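Esterase/lipase-like protein (Caldicellulosiruptor lactoaceticus 6A, PDB 6A6O) is a bifunctional hydrolase with acetyl esterase and 1,4-beta-xylosidase activities, removing acetyl groups and cleaving xylosides. Local coordinates at residues H145-D150 against V160-D165; A101-A106 against G136-L141. One frame throughout, in Å; residues are numbered along the deposited sequence.

Overall arrangement
Both contacts lie on the helix 101-115 side of the fold but differ in depth and chemistry. Interaction 2 is a buried, wholly apolar crossing of helices 101-115 and 134-142, its centre about 7 Å from the centre of the chain. Interaction 1, about 14 Å out, is a surface contact inside the loop that joins helix 134-142 to strand 167-170, and it mixes backbone bonds, a thiol acceptor and a CH-pi contact between arginine and phenylalanine. Helix 101-115 serves both: its first turns pack on 136-141, while K107, R111 and R114 farther along reach the loop of interaction 1. The centres are about 13 Å apart, and H145 touches L103 between them.

Interaction 1 of 2, residues H145-D150 against V160-D165; sequences HFDSGD and VSCRPD
F146 offers one face of its ring to the aliphatic part of R163. The arginine runs extended from CG to NE alongside the phenylalanine, both side chains pointing the same way, and its CG sits over the middle of the ring, 3.8 Å from the centroid of F146, a CH-pi contact. R163 CD continues over the same face toward F146 CE1. The guanidinium stands almost perpendicular to the ring, at 88°, with F146 CZ near its edge; any cation-pi attraction is long and weak. R163 NH2 is instead hydrogen-bonded to K210 O.

Beside this contact, C162 and D147 exchange bonds in both directions. C162 N donates to D147 O at 3.0 Å, almost in line with the carbonyl bond, and D147 N gives its hydrogen to C162 SG at 3.4 Å. The thiol reaches that N-H because SG turns between its own backbone N and carbonyl carbon (chi1 68°); it also lies 3.7 Å from F146 CA.

Each arm of the loop carries a side-chain turn of its own. D147 OD1 uses its anti lone pair to accept from G149 N at 2.8 Å, an Asx turn, and R111 forms a salt bridge to the same oxygen. S161 OG accepts from R163 N at 3.0 Å, an ST turn. G149 passes close to V160, with a backbone in which any side chain would collide with the carbonyl oxygen of S148 and press on V160 N. The two segments run nearly antiparallel, 166° apart, as irregular arms of an excursion between a helix and a strand of the alpha/beta-hydrolase fold.

Interaction 2 of 2, residues A101-A106 against G136-L141; sequences APLLDA and GHLASL
The helical segments 101-106 and 136-141 cross at -62°, their axes 9.8 Å apart at closest approach, and the backbones come nearest at L103 and L138, where the CA atoms are 6.5 Å apart. No hydrogen bond joins them; the contact is apolar and buried.

L138 carries it. Its CG lies anti to the backbone N (chi1 -174°), which sends the isobutyl branch across to the other helix. There CD1 settles against the backbone, 3.6 Å from P102 O and 3.7 Å from L103 CA, while P102 CB borders it at longer range. L138 CG rests on A106 CB at 3.8 Å, and this small methyl lets the leucine approach the helix closely.

G131, at the end of strand 127-132, S133 in the turn and G135, at the start of helix 134-142, form a GxSxG sequence consistent with the nucleophile elbow of an alpha/beta-hydrolase. L138 touches those elbow residues as well, and both it and A106 lean on F60 of strand 54-60, so the helix crossing closes over the central sheet beside the elbow.

A turn after L138, L141 meets L103, the two side chains crossing at about a right angle. From the side chain of L103, CD1 makes the approach, meeting L141 CB at 3.9 Å; L103 shares the first torsion of L138, which carries its end toward 136-141.

Interaction 1 of 2, residues H145-D150 against V160-D165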
loop_
_atom_site.group_PDB
_atom_site.type_symbol
_atom_site.label_atom_id
_atom_site.label_comp_id
_atom_site.label_asym_id
_atom_site.label_seq_id
_atom_site.Cartn_x
_atom_site.Cartn_y
_atom_site.Cartn_z
ATOM N N HIS A 145 -7.625 -4.869 -7.334
ATOM C CA HIS A 145 -7.274 -5.237 -8.705
ATOM C C HIS A 145 -6.407 -6.492 -8.779
ATOM O O HIS A 145 -5.779 -6.741 -9.817
ATOM C CB HIS A 145 -6.506 -4.103 -9.391
ATOM C CG HIS A 145 -7.357 -2.986 -9.911
ATOM N ND1 HIS A 145 -8.121 -2.177 -9.097
ATOM C CD2 HIS A 145 -7.502 -2.498 -11.167
ATOM C CE1 HIS A 145 -8.731 -1.263 -9.833
ATOM N NE2 HIS A 145 -8.376 -1.437 -11.092
ATOM N N PHE A 146 -6.353 -7.282 -7.716
ATOM C CA PHE A 146 -5.398 -8.377 -7.616
ATOM C C PHE A 146 -5.815 -9.579 -8.462
ATOM O O PHE A 146 -6.940 -9.678 -8.954
ATOM C CB PHE A 146 -5.260 -8.823 -6.165
ATOM C CG PHE A 146 -6.573 -9.138 -5.516
ATOM C CD1 PHE A 146 -7.172 -10.376 -5.686
ATOM C CD2 PHE A 146 -7.229 -8.182 -4.749
ATOM C CE1 PHE A 146 -8.388 -10.657 -5.094
ATOM C CE2 PHE A 146 -8.430 -8.460 -4.158
ATOM C CZ PHE A 146 -9.017 -9.702 -4.329
ATOM N N ASP A 147 -4.884 -10.527 -8.577
ATOM C CA ASP A 147 -5.095 -11.789 -9.271
ATOM C C ASP A 147 -4.216 -12.844 -8.612
ATOM O O ASP A 147 -3.230 -12.522 -7.945
ATOM C CB ASP A 147 -4.767 -11.668 -10.768
ATOM C CG ASP A 147 -3.282 -11.454 -11.022
ATOM O OD1 ASP A 147 -2.501 -12.417 -10.864
ATOM O OD2 ASP A 147 -2.891 -10.320 -11.370
ATOM N N SER A 148 -4.553 -14.115 -8.841
ATOM C CA SER A 148 -3.891 -15.224 -8.163
ATOM C C SER A 148 -2.645 -15.731 -8.895
ATOM O O SER A 148 -2.090 -16.762 -8.503
ATOM C CB SER A 148 -4.879 -16.372 -7.948
ATOM O OG SER A 148 -5.480 -16.767 -9.167
ATOM N N GLY A 149 -2.194 -15.038 -9.929
ATOM C CA GLY A 149 -0.963 -15.358 -10.619
ATOM C C GLY A 149 -1.210 -16.041 -11.958
ATOM O O GLY A 149 -2.274 -16.610 -12.221
ATOM N N ASP A 150 -0.188 -15.974 -12.813
ATOM C CA ASP A 150 -0.183 -16.599 -14.141
ATOM C C ASP A 150 0.617 -17.892 -14.019
ATOM O O ASP A 150 1.847 -17.882 -14.106
ATOM C CB ASP A 150 0.429 -15.659 -15.175
ATOM C CG ASP A 150 0.534 -16.285 -16.572
ATOM O OD1 ASP A 150 -0.060 -17.354 -16.819
ATOM O OD2 ASP A 150 1.235 -15.701 -17.419
ATOM N N VAL A 160 2.755 -16.173 -8.907
ATOM C CA VAL A 160 2.361 -15.996 -7.511
ATOM C C VAL A 160 1.263 -14.944 -7.426
ATOM O O VAL A 160 1.262 -13.974 -8.196
ATOM C CB VAL A 160 3.591 -15.593 -6.676
ATOM C CG1 VAL A 160 3.214 -15.269 -5.264
ATOM C CG2 VAL A 160 4.655 -16.705 -6.726
ATOM N N SER A 161 0.331 -15.141 -6.492
ATOM C CA SER A 161 -0.755 -14.186 -6.268
ATOM C C SER A 161 -0.223 -12.826 -5.832
ATOM O O SER A 161 0.729 -12.735 -5.052
ATOM C CB SER A 161 -1.709 -14.721 -5.198
ATOM O OG SER A 161 -2.681 -13.738 -4.827
ATOM N N CYS A 162 -0.852 -11.755 -6.329
ATOM C CA CYS A 162 -0.551 -10.412 -5.850
ATOM C C CYS A 162 -1.619 -9.880 -4.894
ATOM O O CYS A 162 -1.660 -8.673 -4.635
ATOM C CB CYS A 162 -0.345 -9.442 -7.019
ATOM S SG CYS A 162 -1.823 -9.095 -7.996
ATOM N N ARG A 163 -2.447 -10.755 -4.335
ATOM C CA ARG A 163 -3.477 -10.313 -3.398
ATOM C C ARG A 163 -2.875 -10.116 -2.011
ATOM O O ARG A 163 -2.288 -11.056 -1.459
ATOM C CB ARG A 163 -4.612 -11.325 -3.338
ATOM C CG ARG A 163 -5.649 -11.003 -2.280
ATOM C CD ARG A 163 -6.713 -12.098 -2.182
ATOM N NE ARG A 163 -7.821 -11.761 -1.283
ATOM C CZ ARG A 163 -7.826 -12.019 0.024
ATOM N NH1 ARG A 163 -6.780 -12.601 0.603
ATOM N NH2 ARG A 163 -8.884 -11.709 0.759
ATOM N N PRO A 164 -2.979 -8.932 -1.424
ATOM C CA PRO A 164 -2.527 -8.771 -0.039
ATOM C C PRO A 164 -3.486 -9.454 0.924
ATOM O O PRO A 164 -4.684 -9.595 0.659
ATOM C CB PRO A 164 -2.505 -7.248 0.154
ATOM C CG PRO A 164 -3.558 -6.736 -0.768
ATOM C CD PRO A 164 -3.593 -7.703 -1.966
ATOM N N ASP A 165 -2.944 -9.903 2.055
ATOM C CA ASP A 165 -3.758 -10.591 3.043
ATOM C C ASP A 165 -4.480 -9.630 3.987
ATOM O O ASP A 165 -5.378 -10.056 4.713
ATOM C CB ASP A 165 -2.877 -11.573 3.812
ATOM C CG ASP A 165 -2.346 -12.670 2.915
ATOM O OD1 ASP A 165 -3.180 -13.378 2.310
ATOM O OD2 ASP A 165 -1.107 -12.798 2.776
#

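Interaction 2 of 2, residues A101-A106 against G136-L141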
loop_
_atom_site.group_PDB
_atom_site.type_symbol
_atom_site.label_atom_id
_atom_site.label_comp_id
_atom_site.label_asym_id
_atom_site.label_seq_id
_atom_site.Cartn_x
_atom_site.Cartn_y
_atom_site.Cartn_z
ATOM N N ALA A 101 1.914 2.314 -14.524
ATOM C CA ALA A 101 3.225 1.954 -13.977
ATOM C C ALA A 101 3.210 1.784 -12.461
ATOM O O ALA A 101 3.716 0.756 -11.976
ATOM C CB ALA A 101 4.277 2.979 -14.411
ATOM N N PRO A 102 2.682 2.718 -11.657
ATOM C CA PRO A 102 2.725 2.490 -10.202
ATOM C C PRO A 102 1.995 1.228 -9.785
ATOM O O PRO A 102 2.483 0.501 -8.913
ATOM C CB PRO A 102 2.077 3.756 -9.619
ATOM C CG PRO A 102 2.260 4.793 -10.688
ATOM C CD PRO A 102 2.102 4.034 -11.977
ATOM N N LEU A 103 0.843 0.935 -10.402
ATOM C CA LEU A 103 0.097 -0.258 -10.023
ATOM C C LEU A 103 0.845 -1.525 -10.422
ATOM O O LEU A 103 0.823 -2.522 -9.696
ATOM C CB LEU A 103 -1.302 -0.227 -10.650
ATOM C CG LEU A 103 -2.224 -1.415 -10.349
ATOM C CD1 LEU A 103 -2.354 -1.638 -8.850
ATOM C CD2 LEU A 103 -3.610 -1.220 -10.999
ATOM N N LEU A 104 1.523 -1.505 -11.575
ATOM C CA LEU A 104 2.341 -2.654 -11.949
ATOM C C LEU A 104 3.453 -2.887 -10.934
ATOM O O LEU A 104 3.761 -4.038 -10.595
ATOM C CB LEU A 104 2.923 -2.449 -13.344
ATOM C CG LEU A 104 1.894 -2.499 -14.467
ATOM C CD1 LEU A 104 2.556 -2.097 -15.777
ATOM C CD2 LEU A 104 1.288 -3.895 -14.563
ATOM N N ASP A 105 4.061 -1.806 -10.443
ATOM C CA ASP A 105 5.091 -1.931 -9.415
ATOM C C ASP A 105 4.524 -2.516 -8.124
ATOM O O ASP A 105 5.156 -3.366 -7.489
ATOM C CB ASP A 105 5.725 -0.573 -9.152
ATOM C CG ASP A 105 6.476 -0.034 -10.364
ATOM O OD1 ASP A 105 6.739 -0.804 -11.321
ATOM O OD2 ASP A 105 6.783 1.167 -10.349
ATOM N N ALA A 106 3.327 -2.074 -7.717
ATOM C CA ALA A 106 2.732 -2.588 -6.486
ATOM C C ALA A 106 2.388 -4.070 -6.604
ATOM O O ALA A 106 2.624 -4.846 -5.668
ATOM C CB ALA A 106 1.489 -1.762 -6.121
ATOM N N GLY A 136 -1.974 5.232 -0.228
ATOM C CA GLY A 136 -3.181 4.505 0.146
ATOM C C GLY A 136 -4.079 4.243 -1.042
ATOM O O GLY A 136 -4.746 3.204 -1.112
ATOM N N HIS A 137 -4.119 5.177 -1.990
ATOM C CA HIS A 137 -4.760 4.877 -3.265
ATOM C C HIS A 137 -4.151 3.629 -3.889
ATOM O O HIS A 137 -4.857 2.670 -4.228
ATOM C CB HIS A 137 -4.621 6.069 -4.209
ATOM C CG HIS A 137 -5.356 5.896 -5.497
ATOM N ND1 HIS A 137 -4.721 5.885 -6.722
ATOM C CD2 HIS A 137 -6.674 5.721 -5.752
ATOM C CE1 HIS A 137 -5.618 5.704 -7.676
ATOM N NE2 HIS A 137 -6.812 5.616 -7.117
ATOM N N LEU A 138 -2.827 3.621 -4.025
ATOM C CA LEU A 138 -2.151 2.477 -4.623
ATOM C C LEU A 138 -2.420 1.194 -3.839
ATOM O O LEU A 138 -2.658 0.135 -4.428
ATOM C CB LEU A 138 -0.653 2.775 -4.699
ATOM C CG LEU A 138 0.207 1.759 -5.430
ATOM C CD1 LEU A 138 -0.287 1.639 -6.851
ATOM C CD2 LEU A 138 1.648 2.235 -5.374
ATOM N N ALA A 139 -2.381 1.266 -2.508
ATOM C CA ALA A 139 -2.704 0.106 -1.679
ATOM C C ALA A 139 -4.136 -0.366 -1.912
ATOM O O ALA A 139 -4.398 -1.573 -2.000
ATOM C CB ALA A 139 -2.505 0.452 -0.203
ATOM N N SER A 140 -5.079 0.573 -2.007
ATOM C CA SER A 140 -6.467 0.190 -2.229
ATOM C C SER A 140 -6.652 -0.424 -3.612
ATOM O O SER A 140 -7.538 -1.269 -3.796
ATOM C CB SER A 140 -7.405 1.391 -2.032
ATOM O OG SER A 140 -7.331 2.313 -3.113
ATOM N N LEU A 141 -5.823 -0.028 -4.580
ATOM C CA LEU A 141 -5.898 -0.594 -5.922
ATOM C C LEU A 141 -5.379 -2.026 -5.942
ATOM O O LEU A 141 -6.012 -2.922 -6.511
ATOM C CB LEU A 141 -5.105 0.269 -6.905
ATOM C CG LEU A 141 -5.748 1.607 -7.270
ATOM C CD1 LEU A 141 -4.847 2.362 -8.227
ATOM C CD2 LEU A 141 -7.152 1.379 -7.876
#